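Local coordinates for phage tail sheath protein (Desulfitobacterium hafniense, PDB 3HXL), which probably assembles into the contractile sheath that surrounds the tail tube of a phage or phage-like particle, at residues Val249-Val254 with Phe312-Ser317; Glu281-Gln286 with Glu324-Thr329; Leu79-Thr84 with Ala271-Gly276. One frame throughout, in Å; residues are numbered along the deposited sequence.

Contact 1 (Val249-Val254 with Phe312-Ser317); sequences VKNGVV and FLFTAS
Val-249 and Phe-312 meet in a single beta bridge, CA to CA 4.7 Å, beside a break in strand 246-255 of the mixed sheet in the subtilisin-like domain; the touching segments run in nearly the same direction, 11° apart. Backbone contacts converge on Phe-312 O: Lys-250 N donates to it over 2.8 Å, and the CA-H of Val-249 points at it with CA 3.2 Å from the oxygen. Beyond the bridge a side chain takes over the pairing. The carboxamide of Asn-251 grips both polar backbone atoms of Phe-314: OD1 accepts from Phe-314 N at 2.9 Å, on a lone pair and almost straight (176°), while ND2 donates to Phe-314 O, also at 2.9 Å. Chi1 of 62° lodges CG between the backbone N and the carbonyl carbon, within reach of Phe-314; a further bond from ND2 to Pro-296 O helps fix the amide's rotation. Apolar packing centres on the Phe-314 ring. Val-253 CG1 lies over one face, offset toward the rim, in a CH-pi contact 4.0 Å from the ring centroid, and Val-249 CG1 approaches CE2 obliquely; Val-270 of helix 263-276 also touches this ring. Lys-250 lays its CB on that of Leu-313 before the chain leads away to a salt bridge with Glu-311. Asn-251 O, which has no hydrogen-bond partner in the model, lies in the plane of the Phe-314 ring at its edge, 3.7 Å from CD2.

Contact 2 (Glu281-Gln286 with Glu324-Thr329); sequences ESLTYQ and EQDINT
Glu-324 meets Tyr-285 once directly and once through a water. Its backbone O lies near the plane of the tyrosine ring, at the edge, 3.9 Å from CD1, and its OE1 accepts a bond from a water (2.8 Å) that is also linked to Tyr-285 OH; the same OE1 is held by Thr-315. The methyl CG2 of Thr-284 adds a contact 3.6 Å from Glu-324 O. Gln-325 offers mainly its backbone, its CA passing 3.8 Å from Thr-284 OG1 while its side chain turns to Leu-307. Asp-326, the centre of an inverse gamma turn, carries most of the contact. Its N donates to Thr-284 OG1 at 3.0 Å, and that hydroxyl in turn donates a hydrogen bond to Ser-282 OG at 3.2 Å. Ser-282 OG also accepts from Thr-284 N, an ST turn leading into the type II turn from Leu-283 to Gln-286. With CG anti to the backbone N (chi1 -177°), the Asp-326 carboxylate lies against Leu-283, whose N reaches OD2 at 2.7 Å in a nearly straight bond, from 44° above the carboxylate plane. From Ile-327 onward the chain leaves for other partners, Ile-327 packing on helix 300-308. Because OD2 also forms a salt bridge with Arg-348 of helix 344-364 and OD1 accepts from Asn-344 ND2, the aspartate is probably kept ionised, OD2 shared between that arginine and Leu-283 N.

Contact 3 (Leu79-Thr84 with Ala271-Gly276); sequences LKRAKT and AGATAG
Arg-81 leans on Ala-273 with CG anti to its own carbonyl carbon (chi1 -61°), and a bend at chi2 (-73°) then turns CD aside. The touching is done by the root of the side chain: CB comes within 3.3 Å of Ala-273 CA, and CG rests 3.8 Å from Ala-273 CB. The far end leads away from the helix, where NE forms a salt bridge with Asp-289. A water links it back to the helix: it accepts from Arg-81 NH1 at 3.2 Å and donates to Ala-273 O at 2.6 Å. Next along the chain, the methyl of Ala-82 sits over the helix backbone, 3.8 Å from Gly-272 CA. Gly-272 and Gly-276 are spaced as in a GxxxG pattern, one turn apart on helix 263-276, and both present bare backbone to the bend between helix 73-78 and strand 84-89. The contact thus joins the region related to domain III of Gp18 to the subtilisin-like domain, close to the geometric centre of the molecule. Both parts share the mixed sheet: strand 35-40 pairs with 84-89 and with 202-204, and Ala-82 and Ala-271 both touch Val-36 on it. At the second glycine the contact is with a carbonyl: Gly-276 CA makes a CA-H...O contact with Arg-81 O at 3.6 Å. That oxygen is also met by Lys-83 NZ, which curls back within its own segment to donate over 2.9 Å from 37° above the carbonyl plane. Gly-272 O, close to Ala-82 N but not bonded to it, is instead taken by Gly-276 N in the regular helical bond of 2.8 Å.

In the fold
Contacts 1 and 2 adjoin, with centres 11 Å apart, and are stitched together through Glu-324: its N probably bonds to Leu-313 O at 2.9 Å and its OE1 to Thr-315 OG1 at 2.6 Å. The Phe-312 ring of contact 1 also packs on Asp-326, its CE2 3.6 Å from OD1. Contact 3, about 14 Å from contact 2 between centres, touches it through Leu-283, whose CD1 lies 3.8 Å from Ala-273 CB. Contacts 1 and 3 do not touch, their centres about 17 Å apart, yet helix 263-276 serves both: Val-270 packs on contact 1, and the last six residues of the helix form one side of contact 3.

Contact 1 (Val249-Val254 with Phe312-Ser317)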
ATOM      1  N   VAL A 249      11.450 -10.310  -1.466  1.00 11.08           N
ATOM      2  CA  VAL A 249      11.968 -10.452  -0.105  1.00 13.63           C
ATOM      3  C   VAL A 249      12.276 -11.927   0.157  1.00 14.52           C
ATOM      4  O   VAL A 249      11.394 -12.779   0.035  1.00 15.16           O
ATOM      5  CB  VAL A 249      10.934  -9.963   0.930  1.00 17.68           C
ATOM      6  CG1 VAL A 249      11.523 -10.021   2.332  1.00 17.18           C
ATOM      7  CG2 VAL A 249      10.487  -8.548   0.587  1.00 17.25           C
ATOM      8  N   LYS A 250      13.523 -12.219   0.523  1.00 14.76           N
ATOM      9  CA  LYS A 250      13.964 -13.595   0.766  1.00 19.14           C
ATOM     10  C   LYS A 250      13.707 -14.122   2.172  1.00 20.44           C
ATOM     11  O   LYS A 250      13.211 -15.246   2.346  1.00 17.57           O
ATOM     12  CB  LYS A 250      15.464 -13.724   0.456  1.00 17.76           C
ATOM     13  CG  LYS A 250      15.992 -15.166   0.440  1.00 18.43           C
ATOM     14  CD  LYS A 250      17.488 -15.208   0.147  1.00 15.02           C
ATOM     15  CE  LYS A 250      18.006 -16.644  -0.000  1.00 18.41           C
ATOM     16  NZ  LYS A 250      17.384 -17.351  -1.167  1.00 13.92           N
ATOM     17  N   ASN A 251      14.054 -13.322   3.177  1.00 15.90           N
ATOM     18  CA  ASN A 251      13.864 -13.741   4.557  1.00 14.70           C
ATOM     19  C   ASN A 251      13.006 -12.784   5.378  1.00 18.32           C
ATOM     20  O   ASN A 251      12.549 -11.748   4.885  1.00 15.81           O
ATOM     21  CB  ASN A 251      15.229 -13.979   5.245  1.00 17.49           C
ATOM     22  CG  ASN A 251      16.098 -12.727   5.316  1.00 16.73           C
ATOM     23  OD1 ASN A 251      15.856 -11.746   4.621  1.00 16.17           O
ATOM     24  ND2 ASN A 251      17.132 -12.776   6.148  1.00 17.23           N
ATOM     25  N   GLY A 252      12.776 -13.160   6.629  1.00 19.15           N
ATOM     26  CA  GLY A 252      11.973 -12.348   7.518  1.00 15.42           C
ATOM     27  C   GLY A 252      12.819 -11.803   8.647  1.00 19.84           C
ATOM     28  O   GLY A 252      14.053 -11.816   8.584  1.00 17.39           O
ATOM     29  N   VAL A 253      12.155 -11.349   9.698  1.00 13.50           N
ATOM     30  CA  VAL A 253      12.867 -10.780  10.825  1.00 18.69           C
ATOM     31  C   VAL A 253      12.274 -11.196  12.154  1.00 21.15           C
ATOM     32  O   VAL A 253      11.209 -11.814  12.214  1.00 17.60           O
ATOM     33  CB  VAL A 253      12.850  -9.244  10.744  1.00 12.34           C
ATOM     34  CG1 VAL A 253      13.543  -8.780   9.468  1.00 16.63           C
ATOM     35  CG2 VAL A 253      11.410  -8.745  10.763  1.00 12.43           C
ATOM     36  N   VAL A 254      12.989 -10.864  13.223  1.00 13.82           N
ATOM     37  CA  VAL A 254      12.533 -11.152  14.568  1.00 16.07           C
ATOM     38  C   VAL A 254      12.375  -9.799  15.234  1.00 21.50           C
ATOM     39  O   VAL A 254      13.320  -9.005  15.274  1.00 16.43           O
ATOM     40  CB  VAL A 254      13.555 -12.000  15.347  1.00 22.44           C
ATOM     41  CG1 VAL A 254      13.014 -12.312  16.730  1.00 19.80           C
ATOM     42  CG2 VAL A 254      13.837 -13.299  14.583  1.00 17.96           C
ATOM     43  N   PHE A 312      16.022  -9.334  -2.226  1.00 15.28           N
ATOM     44  CA  PHE A 312      15.977  -8.300  -1.195  1.00 15.25           C
ATOM     45  C   PHE A 312      16.000  -9.110   0.112  1.00 17.78           C
ATOM     46  O   PHE A 312      15.091  -9.898   0.375  1.00 16.43           O
ATOM     47  CB  PHE A 312      14.670  -7.498  -1.342  1.00 15.69           C
ATOM     48  CG  PHE A 312      14.572  -6.295  -0.432  1.00 13.74           C
ATOM     49  CD1 PHE A 312      14.370  -6.453   0.937  1.00 20.38           C
ATOM     50  CD2 PHE A 312      14.688  -5.004  -0.950  1.00 16.25           C
ATOM     51  CE1 PHE A 312      14.288  -5.341   1.782  1.00 19.03           C
ATOM     52  CE2 PHE A 312      14.607  -3.887  -0.116  1.00 12.03           C
ATOM     53  CZ  PHE A 312      14.407  -4.057   1.250  1.00 16.28           C
ATOM     54  N   LEU A 313      17.044  -8.929   0.917  1.00 12.53           N
ATOM     55  CA  LEU A 313      17.173  -9.682   2.155  1.00 15.81           C
ATOM     56  C   LEU A 313      17.713  -8.862   3.323  1.00 14.82           C
ATOM     57  O   LEU A 313      18.379  -7.843   3.130  1.00 15.74           O
ATOM     58  CB  LEU A 313      18.094 -10.882   1.924  1.00 17.26           C
ATOM     59  CG  LEU A 313      19.528 -10.498   1.547  1.00 22.66           C
ATOM     60  CD1 LEU A 313      20.435 -10.618   2.773  1.00 23.78           C
ATOM     61  CD2 LEU A 313      20.027 -11.413   0.445  1.00 29.71           C
ATOM     62  N   PHE A 314      17.424  -9.333   4.533  1.00 13.37           N
ATOM     63  CA  PHE A 314      17.869  -8.682   5.758  1.00 15.96           C
ATOM     64  C   PHE A 314      19.065  -9.420   6.334  1.00 23.04           C
ATOM     65  O   PHE A 314      19.169 -10.644   6.218  1.00 17.78           O
ATOM     66  CB  PHE A 314      16.738  -8.687   6.791  1.00 11.71           C
ATOM     67  CG  PHE A 314      15.502  -7.979   6.331  1.00 21.39           C
ATOM     68  CD1 PHE A 314      15.423  -6.589   6.381  1.00 16.72           C
ATOM     69  CD2 PHE A 314      14.427  -8.697   5.815  1.00 17.84           C
ATOM     70  CE1 PHE A 314      14.299  -5.927   5.911  1.00 16.43           C
ATOM     71  CE2 PHE A 314      13.296  -8.042   5.343  1.00 17.45           C
ATOM     72  CZ  PHE A 314      13.229  -6.655   5.393  1.00 19.27           C
ATOM     73  N   THR A 315      19.966  -8.667   6.954  1.00 13.80           N
ATOM     74  CA  THR A 315      21.153  -9.231   7.577  1.00 19.16           C
ATOM     75  C   THR A 315      21.222  -8.683   8.999  1.00 21.00           C
ATOM     76  O   THR A 315      21.015  -7.485   9.222  1.00 15.53           O
ATOM     77  CB  THR A 315      22.436  -8.833   6.800  1.00 19.61           C
ATOM     78  OG1 THR A 315      22.361  -9.345   5.462  1.00 20.25           O
ATOM     79  CG2 THR A 315      23.678  -9.393   7.486  1.00 20.36           C
ATOM     80  N   ALA A 316      21.492  -9.562   9.958  1.00 19.63           N
ATOM     81  CA  ALA A 316      21.567  -9.153  11.361  1.00 24.29           C
ATOM     82  C   ALA A 316      22.884  -8.444  11.653  1.00 20.85           C
ATOM     83  O   ALA A 316      23.937  -8.862  11.182  1.00 24.15           O
ATOM     84  CB  ALA A 316      21.418 -10.370  12.269  1.00 25.53           C
ATOM     85  N   SER A 317      22.814  -7.367  12.430  1.00 23.60           N
ATOM     86  CA  SER A 317      24.001  -6.597  12.788  1.00 24.56           C
ATOM     87  C   SER A 317      23.710  -5.671  13.964  1.00 26.19           C
ATOM     88  O   SER A 317      22.752  -4.903  13.925  1.00 26.16           O
ATOM     89  CB  SER A 317      24.468  -5.772  11.587  1.00 33.05           C
ATOM     90  OG  SER A 317      25.516  -4.885  11.947  1.00 37.27           O
TER

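Contact 2 (Glu281-Gln286 with Glu324-Thr329)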
ATOM      1  N   GLU A 281      16.415   8.764  -1.446  1.00 14.65           N
ATOM      2  CA  GLU A 281      16.716   7.829  -0.360  1.00 18.06           C
ATOM      3  C   GLU A 281      16.793   6.365  -0.779  1.00 22.74           C
ATOM      4  O   GLU A 281      16.018   5.898  -1.615  1.00 19.25           O
ATOM      5  CB  GLU A 281      15.677   7.949   0.765  1.00 16.31           C
ATOM      6  CG  GLU A 281      15.515   9.346   1.363  1.00 26.77           C
ATOM      7  CD  GLU A 281      14.479   9.385   2.479  1.00 44.35           C
ATOM      8  OE1 GLU A 281      13.525   8.565   2.443  1.00 28.58           O
ATOM      9  OE2 GLU A 281      14.608  10.249   3.387  1.00 40.91           O
ATOM     10  N   SER A 282      17.736   5.647  -0.178  1.00 15.41           N
ATOM     11  CA  SER A 282      17.929   4.224  -0.446  1.00 16.61           C
ATOM     12  C   SER A 282      17.721   3.468   0.862  1.00 20.02           C
ATOM     13  O   SER A 282      18.105   3.951   1.930  1.00 15.84           O
ATOM     14  CB  SER A 282      19.345   3.968  -0.973  1.00 15.57           C
ATOM     15  OG  SER A 282      19.663   2.590  -0.905  1.00 17.03           O
ATOM     16  N   LEU A 283      17.111   2.291   0.791  1.00 12.05           N
ATOM     17  CA  LEU A 283      16.872   1.507   1.998  1.00 11.32           C
ATOM     18  C   LEU A 283      18.102   0.721   2.452  1.00 15.09           C
ATOM     19  O   LEU A 283      18.110   0.155   3.538  1.00 17.72           O
ATOM     20  CB  LEU A 283      15.707   0.527   1.781  1.00 12.00           C
ATOM     21  CG  LEU A 283      14.328   1.129   1.494  1.00 16.12           C
ATOM     22  CD1 LEU A 283      13.287   0.007   1.431  1.00 16.71           C
ATOM     23  CD2 LEU A 283      13.959   2.120   2.594  1.00 15.61           C
ATOM     24  N   THR A 284      19.132   0.691   1.615  1.00 19.95           N
ATOM     25  CA  THR A 284      20.353  -0.047   1.932  1.00 14.16           C
ATOM     26  C   THR A 284      20.882   0.273   3.327  1.00 17.34           C
ATOM     27  O   THR A 284      21.119   1.430   3.676  1.00 12.71           O
ATOM     28  CB  THR A 284      21.454   0.213   0.883  1.00 17.65           C
ATOM     29  OG1 THR A 284      20.995  -0.238  -0.401  1.00 16.16           O
ATOM     30  CG2 THR A 284      22.733  -0.553   1.241  1.00 14.81           C
ATOM     31  N   TYR A 285      21.050  -0.785   4.109  1.00 16.16           N
ATOM     32  CA  TYR A 285      21.538  -0.708   5.472  1.00 19.74           C
ATOM     33  C   TYR A 285      20.645   0.058   6.436  1.00 17.56           C
ATOM     34  O   TYR A 285      21.095   0.496   7.493  1.00 17.02           O
ATOM     35  CB  TYR A 285      22.967  -0.164   5.510  1.00 23.76           C
ATOM     36  CG  TYR A 285      23.978  -1.260   5.763  1.00 37.47           C
ATOM     37  CD1 TYR A 285      23.960  -2.440   5.011  1.00 34.82           C
ATOM     38  CD2 TYR A 285      24.931  -1.137   6.776  1.00 34.05           C
ATOM     39  CE1 TYR A 285      24.863  -3.472   5.266  1.00 42.49           C
ATOM     40  CE2 TYR A 285      25.838  -2.160   7.038  1.00 43.15           C
ATOM     41  CZ  TYR A 285      25.799  -3.326   6.280  1.00 48.65           C
ATOM     42  OH  TYR A 285      26.695  -4.339   6.540  1.00 47.94           O
ATOM     43  N   GLN A 286      19.382   0.241   6.068  1.00 17.15           N
ATOM     44  CA  GLN A 286      18.454   0.874   6.984  1.00 18.87           C
ATOM     45  C   GLN A 286      17.928  -0.337   7.742  1.00 19.68           C
ATOM     46  O   GLN A 286      17.863  -1.442   7.193  1.00 17.42           O
ATOM     47  CB  GLN A 286      17.299   1.568   6.251  1.00 18.58           C
ATOM     48  CG  GLN A 286      17.690   2.825   5.486  1.00 19.65           C
ATOM     49  CD  GLN A 286      16.512   3.758   5.275  1.00 23.73           C
ATOM     50  OE1 GLN A 286      16.476   4.533   4.316  1.00 28.17           O
ATOM     51  NE2 GLN A 286      15.547   3.702   6.185  1.00 29.02           N
ATOM     52  N   GLU A 324      20.227  -5.601   3.400  1.00 14.94           N
ATOM     53  CA  GLU A 324      21.555  -5.837   2.835  1.00 19.86           C
ATOM     54  C   GLU A 324      21.788  -4.881   1.678  1.00 19.38           C
ATOM     55  O   GLU A 324      22.765  -4.128   1.662  1.00 16.46           O
ATOM     56  CB  GLU A 324      21.677  -7.291   2.355  1.00 20.54           C
ATOM     57  CG  GLU A 324      23.042  -7.674   1.769  1.00 17.20           C
ATOM     58  CD  GLU A 324      24.190  -7.574   2.772  1.00 22.78           C
ATOM     59  OE1 GLU A 324      23.990  -7.903   3.960  1.00 21.11           O
ATOM     60  OE2 GLU A 324      25.303  -7.182   2.363  1.00 27.89           O
ATOM     61  N   GLN A 325      20.883  -4.931   0.706  1.00 13.74           N
ATOM     62  CA  GLN A 325      20.929  -4.060  -0.465  1.00 15.52           C
ATOM     63  C   GLN A 325      19.501  -3.800  -0.907  1.00 14.74           C
ATOM     64  O   GLN A 325      18.693  -4.723  -0.993  1.00 11.66           O
ATOM     65  CB  GLN A 325      21.730  -4.698  -1.606  1.00 17.54           C
ATOM     66  CG  GLN A 325      23.235  -4.602  -1.410  1.00 21.97           C
ATOM     67  CD  GLN A 325      24.015  -4.904  -2.672  1.00 21.36           C
ATOM     68  OE1 GLN A 325      23.528  -4.700  -3.783  1.00 21.00           O
ATOM     69  NE2 GLN A 325      25.245  -5.369  -2.508  1.00 23.02           N
ATOM     70  N   ASP A 326      19.197  -2.528  -1.159  1.00 17.62           N
ATOM     71  CA  ASP A 326      17.866  -2.094  -1.574  1.00 16.44           C
ATOM     72  C   ASP A 326      17.766  -2.322  -3.081  1.00 14.82           C
ATOM     73  O   ASP A 326      17.908  -1.389  -3.873  1.00 12.94           O
ATOM     74  CB  ASP A 326      17.699  -0.607  -1.218  1.00 17.33           C
ATOM     75  CG  ASP A 326      16.313  -0.063  -1.530  1.00 20.04           C
ATOM     76  OD1 ASP A 326      15.394  -0.862  -1.819  1.00 15.57           O
ATOM     77  OD2 ASP A 326      16.152   1.178  -1.472  1.00 16.47           O
ATOM     78  N   ILE A 327      17.528  -3.571  -3.469  1.00 14.14           N
ATOM     79  CA  ILE A 327      17.443  -3.921  -4.881  1.00 12.27           C
ATOM     80  C   ILE A 327      16.169  -4.653  -5.258  1.00 16.03           C
ATOM     81  O   ILE A 327      15.482  -5.219  -4.399  1.00 13.06           O
ATOM     82  CB  ILE A 327      18.628  -4.821  -5.306  1.00 15.44           C
ATOM     83  CG1 ILE A 327      18.636  -6.100  -4.455  1.00 19.32           C
ATOM     84  CG2 ILE A 327      19.933  -4.070  -5.165  1.00 18.60           C
ATOM     85  CD1 ILE A 327      19.627  -7.159  -4.940  1.00 17.57           C
ATOM     86  N   ASN A 328      15.853  -4.618  -6.552  1.00 11.53           N
ATOM     87  CA  ASN A 328      14.682  -5.310  -7.075  1.00 14.64           C
ATOM     88  C   ASN A 328      15.186  -6.586  -7.766  1.00 17.50           C
ATOM     89  O   ASN A 328      16.382  -6.871  -7.744  1.00 16.36           O
ATOM     90  CB  ASN A 328      13.889  -4.406  -8.036  1.00  9.75           C
ATOM     91  CG  ASN A 328      14.739  -3.838  -9.155  1.00 14.48           C
ATOM     92  OD1 ASN A 328      15.281  -4.576  -9.986  1.00 18.12           O
ATOM     93  ND2 ASN A 328      14.847  -2.515  -9.195  1.00 13.19           N
ATOM     94  N   THR A 329      14.281  -7.348  -8.373  1.00 15.17           N
ATOM     95  CA  THR A 329      14.655  -8.614  -9.003  1.00 15.36           C
ATOM     96  C   THR A 329      15.370  -8.583 -10.345  1.00 19.91           C
ATOM     97  O   THR A 329      15.756  -9.638 -10.855  1.00 19.72           O
ATOM     98  CB  THR A 329      13.434  -9.511  -9.194  1.00  9.26           C
ATOM     99  OG1 THR A 329      12.517  -8.874 -10.082  1.00 16.54           O
ATOM    100  CG2 THR A 329      12.748  -9.768  -7.870  1.00 11.03           C
TER
HETATM  101  O   HOH W   1      18.247   1.781  -3.769  1.00 19.07           O
HETATM  102  O   HOH W   2      26.172  -6.963   5.489  1.00 32.35           O

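Contact 3 (Leu79-Thr84 with Ala271-Gly276)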
ATOM      1  N   LEU A  79       2.329   0.416   7.668  1.00 19.84           N
ATOM      2  CA  LEU A  79       2.264   1.819   8.033  1.00 19.14           C
ATOM      3  C   LEU A  79       3.434   2.313   8.879  1.00 17.11           C
ATOM      4  O   LEU A  79       3.404   3.438   9.376  1.00 16.83           O
ATOM      5  CB  LEU A  79       0.921   2.117   8.708  1.00 18.13           C
ATOM      6  CG  LEU A  79      -0.218   2.137   7.665  1.00 14.66           C
ATOM      7  CD1 LEU A  79      -1.575   2.156   8.344  1.00 19.38           C
ATOM      8  CD2 LEU A  79      -0.052   3.349   6.755  1.00 16.87           C
ATOM      9  N   LYS A  80       4.465   1.486   9.041  1.00 17.52           N
ATOM     10  CA  LYS A  80       5.636   1.923   9.795  1.00 16.51           C
ATOM     11  C   LYS A  80       6.378   2.963   8.958  1.00 21.92           C
ATOM     12  O   LYS A  80       6.914   3.932   9.494  1.00 16.71           O
ATOM     13  CB  LYS A  80       6.562   0.738  10.126  1.00 15.82           C
ATOM     14  CG  LYS A  80       6.160  -0.000  11.397  1.00 17.48           C
ATOM     15  CD  LYS A  80       7.022  -1.220  11.687  1.00 16.03           C
ATOM     16  CE  LYS A  80       6.676  -1.801  13.059  1.00 19.78           C
ATOM     17  NZ  LYS A  80       7.446  -3.044  13.372  1.00 21.20           N
ATOM     18  N   ARG A  81       6.384   2.784   7.638  1.00 14.16           N
ATOM     19  CA  ARG A  81       7.073   3.727   6.760  1.00 14.07           C
ATOM     20  C   ARG A  81       6.172   4.436   5.747  1.00 14.54           C
ATOM     21  O   ARG A  81       6.526   5.498   5.241  1.00 13.93           O
ATOM     22  CB  ARG A  81       8.206   3.018   6.008  1.00 17.22           C
ATOM     23  CG  ARG A  81       9.303   2.419   6.891  1.00 19.89           C
ATOM     24  CD  ARG A  81      10.192   3.501   7.496  1.00 19.06           C
ATOM     25  NE  ARG A  81      11.406   2.963   8.120  1.00 24.03           N
ATOM     26  CZ  ARG A  81      12.622   3.049   7.589  1.00 20.46           C
ATOM     27  NH1 ARG A  81      12.800   3.649   6.421  1.00 19.58           N
ATOM     28  NH2 ARG A  81      13.665   2.552   8.233  1.00 19.78           N
ATOM     29  N   ALA A  82       5.015   3.852   5.448  1.00 18.61           N
ATOM     30  CA  ALA A  82       4.093   4.453   4.484  1.00 17.18           C
ATOM     31  C   ALA A  82       3.194   5.472   5.169  1.00 18.15           C
ATOM     32  O   ALA A  82       2.946   5.385   6.369  1.00 17.92           O
ATOM     33  CB  ALA A  82       3.247   3.368   3.829  1.00 18.60           C
ATOM     34  N   LYS A  83       2.707   6.440   4.405  1.00 16.21           N
ATOM     35  CA  LYS A  83       1.836   7.457   4.962  1.00 17.63           C
ATOM     36  C   LYS A  83       0.376   7.086   4.739  1.00 20.94           C
ATOM     37  O   LYS A  83      -0.496   7.471   5.515  1.00 16.66           O
ATOM     38  CB  LYS A  83       2.154   8.809   4.324  1.00 19.33           C
ATOM     39  CG  LYS A  83       3.619   9.200   4.468  1.00 29.62           C
ATOM     40  CD  LYS A  83       4.033   9.265   5.933  1.00 38.34           C
ATOM     41  CE  LYS A  83       5.527   9.506   6.092  1.00 40.15           C
ATOM     42  NZ  LYS A  83       6.335   8.391   5.535  1.00 46.11           N
ATOM     43  N   THR A  84       0.112   6.329   3.681  1.00 18.06           N
ATOM     44  CA  THR A  84      -1.247   5.912   3.381  1.00 19.19           C
ATOM     45  C   THR A  84      -1.294   4.463   2.904  1.00 20.70           C
ATOM     46  O   THR A  84      -0.463   4.030   2.101  1.00 17.73           O
ATOM     47  CB  THR A  84      -1.881   6.804   2.292  1.00 24.55           C
ATOM     48  OG1 THR A  84      -1.825   8.174   2.705  1.00 25.87           O
ATOM     49  CG2 THR A  84      -3.330   6.414   2.064  1.00 22.65           C
ATOM     50  N   ALA A 271       7.217  -3.000   1.392  1.00 12.97           N
ATOM     51  CA  ALA A 271       6.378  -2.226   0.481  1.00 11.46           C
ATOM     52  C   ALA A 271       6.134  -0.835   1.051  1.00 11.85           C
ATOM     53  O   ALA A 271       6.176   0.159   0.329  1.00 13.76           O
ATOM     54  CB  ALA A 271       5.050  -2.942   0.267  1.00 19.97           C
ATOM     55  N   GLY A 272       5.874  -0.776   2.353  1.00 13.31           N
ATOM     56  CA  GLY A 272       5.631   0.507   3.002  1.00 15.31           C
ATOM     57  C   GLY A 272       6.873   1.371   2.986  1.00 12.22           C
ATOM     58  O   GLY A 272       6.804   2.578   2.740  1.00 14.69           O
ATOM     59  N   ALA A 273       8.021   0.750   3.247  1.00 18.09           N
ATOM     60  CA  ALA A 273       9.302   1.461   3.263  1.00 14.64           C
ATOM     61  C   ALA A 273       9.694   1.971   1.884  1.00 17.37           C
ATOM     62  O   ALA A 273      10.258   3.057   1.739  1.00 12.40           O
ATOM     63  CB  ALA A 273      10.400   0.541   3.812  1.00 12.09           C
ATOM     64  N   THR A 274       9.408   1.165   0.869  1.00 11.55           N
ATOM     65  CA  THR A 274       9.714   1.522  -0.507  1.00 11.24           C
ATOM     66  C   THR A 274       8.833   2.699  -0.926  1.00 11.39           C
ATOM     67  O   THR A 274       9.303   3.661  -1.529  1.00 16.20           O
ATOM     68  CB  THR A 274       9.449   0.312  -1.441  1.00 14.15           C
ATOM     69  OG1 THR A 274      10.369  -0.737  -1.118  1.00 16.97           O
ATOM     70  CG2 THR A 274       9.619   0.698  -2.902  1.00 12.40           C
ATOM     71  N   ALA A 275       7.551   2.606  -0.599  1.00 14.30           N
ATOM     72  CA  ALA A 275       6.600   3.656  -0.931  1.00 13.36           C
ATOM     73  C   ALA A 275       6.951   4.952  -0.189  1.00 13.21           C
ATOM     74  O   ALA A 275       6.878   6.041  -0.760  1.00 15.17           O
ATOM     75  CB  ALA A 275       5.192   3.207  -0.563  1.00 15.02           C
ATOM     76  N   GLY A 276       7.326   4.821   1.079  1.00 12.75           N
ATOM     77  CA  GLY A 276       7.679   5.979   1.887  1.00 15.56           C
ATOM     78  C   GLY A 276       9.034   6.591   1.585  1.00 16.14           C
ATOM     79  O   GLY A 276       9.285   7.756   1.912  1.00 16.28           O
TER
HETATM   80  O   HOH W   3      11.083   4.449   3.794  1.00 17.51           O